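Local coordinates for protein methylmalonyl-CoA carboxyltransferase 12S subunit (Propionibacterium freudenreichii, PDB 1ON3) that transfers the carboxyl group of methylmalonyl-CoA to biotin on the 1.3S subunit, forming propanoyl-CoA, as the hexameric core of transcarboxylase, at residues E48-L53 with V97-Q102; Q170-A175 with D190-T195. One frame throughout, in Å; residues are numbered along the deposited sequence.

Overall arrangement
Both contacts involve one mixed sheet in the N-terminal carboxyltransferase half of the chain, which has a ClpP/crotonase-type fold. Contact 1 lays helix 46-53 against strand 95-102. Contact 2 pairs strands 170-175 and 191-195 further across the same sheet, with strand 133-139 lying between 95-102 and 170-175. Their centres are about 12 Å apart, and both segments of contact 1 come earlier in the chain than those of contact 2. They touch where Arg49 NH2 reaches Ala175 O in a weak hydrogen bond, so the helix that packs on one strand also meets the end of another. Pocket residues Pro177, Ala179, Gly180 and Gly181, which line bound methylmalonyl-CoA, follow within a few residues of strand 170-175.

Contact 1 (E48-L53 with V97-Q102); sequences ERLNNL and VHAASQ
The guanidinium of Arg49 reaches strand 97-102 through a water that sits at its edge, in the plane of the group. NH1 of Arg49 gives a proton to this water at 2.9 Å, and the water passes its own two protons to the strand, one to Ser101 OG and the other, at 2.7 Å, to Gln102 O. The carbonyl of Gln102 itself stands obliquely to the guanidinium, 4.5 Å from Arg49 NH1, so the water makes the link that the direct pair does not. With the chain extended from CG to NE, Arg49 carries its charge beyond the helix to two carboxylates, Asp241 at NE and Asp138 at NH1. Ser101 OG is also hydrogen-bonded to Ala46 O in the first turn of the same helix.

Beside this polar group lies the apolar part of the contact, carried by Leu50. Its CG, anti to the carbonyl carbon (chi1 -74°), comes within 3.6 Å of Ser101 CB. The two methyls part over Ala99 and Ser101, alternate residues on the same side of the strand: CD1 meets Ser101 CB, also at 3.6 Å, while CD2 rests on Ala99 CB at 3.7 Å. An alanine in place of Leu50 would probably open a gap over Ala99 and Ser101 and leave the helix less firmly seated. The helix runs roughly antiparallel to the strand, at 148°, with axes 8.9 Å apart. This is helix-on-sheet packing, with the Leu50 side chain filling the space between the two backbones.

Arg49 is buried, and its two carboxylate partners would more than offset its single charge; the water joins this ion-pair cluster to the strand, and NH1 may still polarise it somewhat.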
loop_
_atom_site.group_PDB
_atom_site.type_symbol
_atom_site.label_atom_id
_atom_site.label_comp_id
_atom_site.label_asym_id
_atom_site.label_seq_id
_atom_site.Cartn_x
_atom_site.Cartn_y
_atom_site.Cartn_z
ATOM N N GLU E 48 19.686 7.682 40.600
ATOM C CA GLU E 48 20.516 8.862 40.389
ATOM C C GLU E 48 20.846 8.956 38.896
ATOM O O GLU E 48 20.873 10.040 38.321
ATOM C CB GLU E 48 21.810 8.759 41.205
ATOM C CG GLU E 48 21.601 8.993 42.691
ATOM C CD GLU E 48 22.771 8.518 43.542
ATOM O OE1 GLU E 48 22.753 8.789 44.753
ATOM O OE2 GLU E 48 23.696 7.868 43.014
ATOM N N ARG E 49 21.097 7.808 38.276
ATOM C CA ARG E 49 21.431 7.768 36.851
ATOM C C ARG E 49 20.299 8.332 35.997
ATOM O O ARG E 49 20.533 9.149 35.105
ATOM C CB ARG E 49 21.756 6.327 36.429
ATOM C CG ARG E 49 23.141 5.876 36.916
ATOM C CD ARG E 49 23.343 4.351 36.848
ATOM N NE ARG E 49 24.697 3.980 37.267
ATOM C CZ ARG E 49 25.096 2.740 37.545
ATOM N NH1 ARG E 49 24.253 1.719 37.449
ATOM N NH2 ARG E 49 26.342 2.523 37.941
ATOM N N LEU E 50 19.070 7.910 36.274
ATOM C CA LEU E 50 17.943 8.420 35.513
ATOM C C LEU E 50 17.750 9.901 35.813
ATOM O O LEU E 50 17.466 10.693 34.918
ATOM C CB LEU E 50 16.670 7.645 35.859
ATOM C CG LEU E 50 16.607 6.244 35.260
ATOM C CD1 LEU E 50 15.397 5.490 35.823
ATOM C CD2 LEU E 50 16.520 6.361 33.738
ATOM N N ASN E 51 17.929 10.280 37.075
ATOM C CA ASN E 51 17.757 11.673 37.456
ATOM C C ASN E 51 18.797 12.566 36.790
ATOM O O ASN E 51 18.510 13.708 36.452
ATOM C CB ASN E 51 17.838 11.836 38.974
ATOM C CG ASN E 51 17.415 13.218 39.421
ATOM O OD1 ASN E 51 16.278 13.638 39.182
ATOM N ND2 ASN E 51 18.324 13.939 40.065
ATOM N N ASN E 52 20.004 12.034 36.605
ATOM C CA ASN E 52 21.091 12.771 35.969
ATOM C C ASN E 52 20.935 12.844 34.451
ATOM O O ASN E 52 21.274 13.852 33.826
ATOM C CB ASN E 52 22.434 12.118 36.310
ATOM C CG ASN E 52 22.862 12.390 37.739
ATOM O OD1 ASN E 52 23.734 11.712 38.285
ATOM N ND2 ASN E 52 22.251 13.387 38.349
ATOM N N LEU E 53 20.415 11.776 33.860
ATOM C CA LEU E 53 20.238 11.720 32.414
ATOM C C LEU E 53 19.039 12.518 31.904
ATOM O O LEU E 53 19.138 13.228 30.902
ATOM C CB LEU E 53 20.080 10.266 31.968
ATOM C CG LEU E 53 19.778 10.063 30.469
ATOM C CD1 LEU E 53 21.065 10.231 29.646
ATOM C CD2 LEU E 53 19.205 8.672 30.244
ATOM N N VAL E 97 11.574 10.415 25.765
ATOM C CA VAL E 97 12.333 9.169 25.711
ATOM C C VAL E 97 11.761 8.195 26.730
ATOM O O VAL E 97 11.011 8.597 27.620
ATOM C CB VAL E 97 13.850 9.349 26.061
ATOM C CG1 VAL E 97 14.550 10.225 25.027
ATOM C CG2 VAL E 97 14.008 9.916 27.472
ATOM N N HIS E 98 12.102 6.919 26.573
ATOM C CA HIS E 98 11.722 5.866 27.511
ATOM C C HIS E 98 13.048 5.286 27.997
ATOM O O HIS E 98 14.011 5.204 27.230
ATOM C CB HIS E 98 10.869 4.793 26.835
ATOM C CG HIS E 98 9.465 5.238 26.576
ATOM N ND1 HIS E 98 9.122 6.054 25.515
ATOM C CD2 HIS E 98 8.330 5.051 27.291
ATOM C CE1 HIS E 98 7.835 6.350 25.592
ATOM N NE2 HIS E 98 7.333 5.756 26.663
ATOM N N ALA E 99 13.107 4.880 29.261
ATOM C CA ALA E 99 14.367 4.378 29.812
ATOM C C ALA E 99 14.181 3.330 30.898
ATOM O O ALA E 99 13.113 3.236 31.508
ATOM C CB ALA E 99 15.167 5.552 30.376
ATOM N N ALA E 100 15.232 2.542 31.115
ATOM C CA ALA E 100 15.241 1.510 32.146
ATOM C C ALA E 100 16.575 1.639 32.870
ATOM O O ALA E 100 17.591 2.003 32.268
ATOM C CB ALA E 100 15.110 0.132 31.526
ATOM N N SER E 101 16.588 1.340 34.161
ATOM C CA SER E 101 17.826 1.474 34.917
ATOM C C SER E 101 17.859 0.369 35.962
ATOM O O SER E 101 17.036 0.355 36.875
ATOM C CB SER E 101 17.868 2.863 35.568
ATOM O OG SER E 101 19.124 3.154 36.150
ATOM N N GLN E 102 18.789 -0.567 35.807
ATOM C CA GLN E 102 18.905 -1.686 36.741
ATOM C C GLN E 102 19.468 -1.248 38.076
ATOM O O GLN E 102 20.379 -0.413 38.147
ATOM C CB GLN E 102 19.781 -2.799 36.147
ATOM C CG GLN E 102 19.076 -3.595 35.061
ATOM C CD GLN E 102 19.925 -4.720 34.497
ATOM O OE1 GLN E 102 21.081 -4.510 34.142
ATOM N NE2 GLN E 102 19.345 -5.915 34.392
HETATM O O HOH W 1 21.456 1.524 36.595
#

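Contact 2 (Q170-A175 with D190-T195); sequences QIAIIA and DFIIMT
Ile174 and Ile192 make the closest side-chain contact between the two parallel strands, their branches crossing obliquely with Ile174 CG1 3.6 Å from Ile192 CG2. On the same face, Met194 has CG anti to its backbone N (chi1 -157°), which lays that carbon against Ile174 CB at 3.8 Å; Pro186 of helix 184-188 packs on Ala172, Ile174 and Ile192. On the other face Ile193 CD1 lies between Ile171 CG2, at 4.0 Å, and Ile173 CG1, with Leu251 of helix 241-253 packed on Ile171 and Phe191. Beneath these chains the backbone bonds are short and straight: Ala172 N to Phe191 O and Ile193 N to Ala172 O are both 2.8 Å.

The strands are neighbours in the central sheet of the crotonase-type fold, joined by a connection of the short strand 177-179 and helix 184-188, as in the beta-beta-alpha units of that fold. The connection includes Gly180, which lines the pockets of both methylmalonyl-CoA and methylmalonic acid.

The ends, though buried, are less regular and take in water. Gln170 O accepts Asp190 N at 2.8 Å and, weakly, Phe191 N at 3.4 Å. Asp190 OD1 takes Gln170 N at 3.0 Å, and a water close to OD1 is also reached, at long range, by Gln170 NE2, which bonds Asn161 O; OD2 bonds Asn520 of a neighbouring subunit. At the far end a second water joins Ala175 O to Thr195 OG1, which also bonds Lys197 N.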
loop_
_atom_site.group_PDB
_atom_site.type_symbol
_atom_site.label_atom_id
_atom_site.label_comp_id
_atom_site.label_asym_id
_atom_site.label_seq_id
_atom_site.Cartn_x
_atom_site.Cartn_y
_atom_site.Cartn_z
ATOM N N GLN E 170 18.334 2.807 20.084
ATOM C CA GLN E 170 18.494 2.104 21.354
ATOM C C GLN E 170 19.931 2.269 21.827
ATOM O O GLN E 170 20.871 1.891 21.123
ATOM C CB GLN E 170 18.192 0.606 21.194
ATOM C CG GLN E 170 16.806 0.269 20.694
ATOM C CD GLN E 170 16.624 -1.223 20.533
ATOM O OE1 GLN E 170 16.378 -1.931 21.510
ATOM N NE2 GLN E 170 16.772 -1.717 19.298
ATOM N N ILE E 171 20.083 2.853 23.014
ATOM C CA ILE E 171 21.382 3.124 23.616
ATOM C C ILE E 171 21.554 2.350 24.930
ATOM O O ILE E 171 20.734 2.450 25.843
ATOM C CB ILE E 171 21.531 4.646 23.890
ATOM C CG1 ILE E 171 21.464 5.404 22.558
ATOM C CG2 ILE E 171 22.850 4.951 24.606
ATOM C CD1 ILE E 171 21.332 6.935 22.706
ATOM N N ALA E 172 22.623 1.574 25.016
ATOM C CA ALA E 172 22.885 0.813 26.220
ATOM C C ALA E 172 24.052 1.441 26.965
ATOM O O ALA E 172 25.053 1.828 26.356
ATOM C CB ALA E 172 23.213 -0.618 25.864
ATOM N N ILE E 173 23.917 1.560 28.280
ATOM C CA ILE E 173 25.004 2.087 29.102
ATOM C C ILE E 173 25.316 1.017 30.145
ATOM O O ILE E 173 24.481 0.733 31.007
ATOM C CB ILE E 173 24.611 3.397 29.843
ATOM C CG1 ILE E 173 24.177 4.472 28.849
ATOM C CG2 ILE E 173 25.802 3.923 30.635
ATOM C CD1 ILE E 173 22.668 4.633 28.755
ATOM N N ILE E 174 26.491 0.398 30.040
ATOM C CA ILE E 174 26.900 -0.630 30.990
ATOM C C ILE E 174 27.644 0.119 32.081
ATOM O O ILE E 174 28.718 0.681 31.832
ATOM C CB ILE E 174 27.882 -1.664 30.379
ATOM C CG1 ILE E 174 27.509 -1.991 28.934
ATOM C CG2 ILE E 174 27.882 -2.926 31.260
ATOM C CD1 ILE E 174 26.167 -2.595 28.748
ATOM N N ALA E 175 27.085 0.116 33.288
ATOM C CA ALA E 175 27.678 0.860 34.393
ATOM C C ALA E 175 27.966 0.015 35.629
ATOM O O ALA E 175 28.073 0.538 36.742
ATOM C CB ALA E 175 26.760 2.025 34.760
ATOM N N ASP E 190 21.765 -0.265 19.575
ATOM C CA ASP E 190 22.636 0.328 18.554
ATOM C C ASP E 190 24.015 0.758 19.024
ATOM O O ASP E 190 24.999 0.573 18.303
ATOM C CB ASP E 190 21.938 1.508 17.904
ATOM C CG ASP E 190 20.629 1.110 17.273
ATOM O OD1 ASP E 190 19.596 1.682 17.661
ATOM O OD2 ASP E 190 20.640 0.213 16.402
ATOM N N PHE E 191 24.080 1.354 20.214
ATOM C CA PHE E 191 25.338 1.819 20.773
ATOM C C PHE E 191 25.536 1.400 22.208
ATOM O O PHE E 191 24.616 1.506 23.018
ATOM C CB PHE E 191 25.430 3.342 20.729
ATOM C CG PHE E 191 25.371 3.903 19.346
ATOM C CD1 PHE E 191 24.161 4.310 18.796
ATOM C CD2 PHE E 191 26.515 3.968 18.574
ATOM C CE1 PHE E 191 24.096 4.780 17.475
ATOM C CE2 PHE E 191 26.462 4.429 17.263
ATOM C CZ PHE E 191 25.248 4.836 16.715
ATOM N N ILE E 192 26.740 0.927 22.520
ATOM C CA ILE E 192 27.060 0.556 23.894
ATOM C C ILE E 192 28.080 1.530 24.479
ATOM O O ILE E 192 29.161 1.701 23.910
ATOM C CB ILE E 192 27.677 -0.855 24.002
ATOM C CG1 ILE E 192 26.673 -1.909 23.529
ATOM C CG2 ILE E 192 28.085 -1.117 25.460
ATOM C CD1 ILE E 192 27.271 -3.326 23.465
ATOM N N ILE E 193 27.719 2.178 25.592
ATOM C CA ILE E 193 28.611 3.092 26.309
ATOM C C ILE E 193 28.946 2.304 27.563
ATOM O O ILE E 193 28.044 1.897 28.286
ATOM C CB ILE E 193 27.909 4.392 26.754
ATOM C CG1 ILE E 193 27.458 5.189 25.529
ATOM C CG2 ILE E 193 28.866 5.246 27.574
ATOM C CD1 ILE E 193 26.384 6.217 25.867
ATOM N N MET E 194 30.233 2.092 27.811
ATOM C CA MET E 194 30.680 1.307 28.954
ATOM C C MET E 194 31.606 2.118 29.857
ATOM O O MET E 194 32.578 2.700 29.375
ATOM C CB MET E 194 31.411 0.076 28.415
ATOM C CG MET E 194 31.484 -1.088 29.336
ATOM S SD MET E 194 32.088 -2.569 28.491
ATOM C CE MET E 194 32.602 -3.473 29.966
ATOM N N THR E 195 31.324 2.157 31.163
ATOM C CA THR E 195 32.178 2.910 32.083
ATOM C C THR E 195 33.370 2.055 32.502
ATOM O O THR E 195 33.377 0.836 32.288
ATOM C CB THR E 195 31.444 3.315 33.367
ATOM O OG1 THR E 195 31.245 2.150 34.177
ATOM C CG2 THR E 195 30.102 3.959 33.042
HETATM O O HOH W 2 17.295 0.515 16.952
HETATM O O HOH W 3 29.720 2.838 36.400
#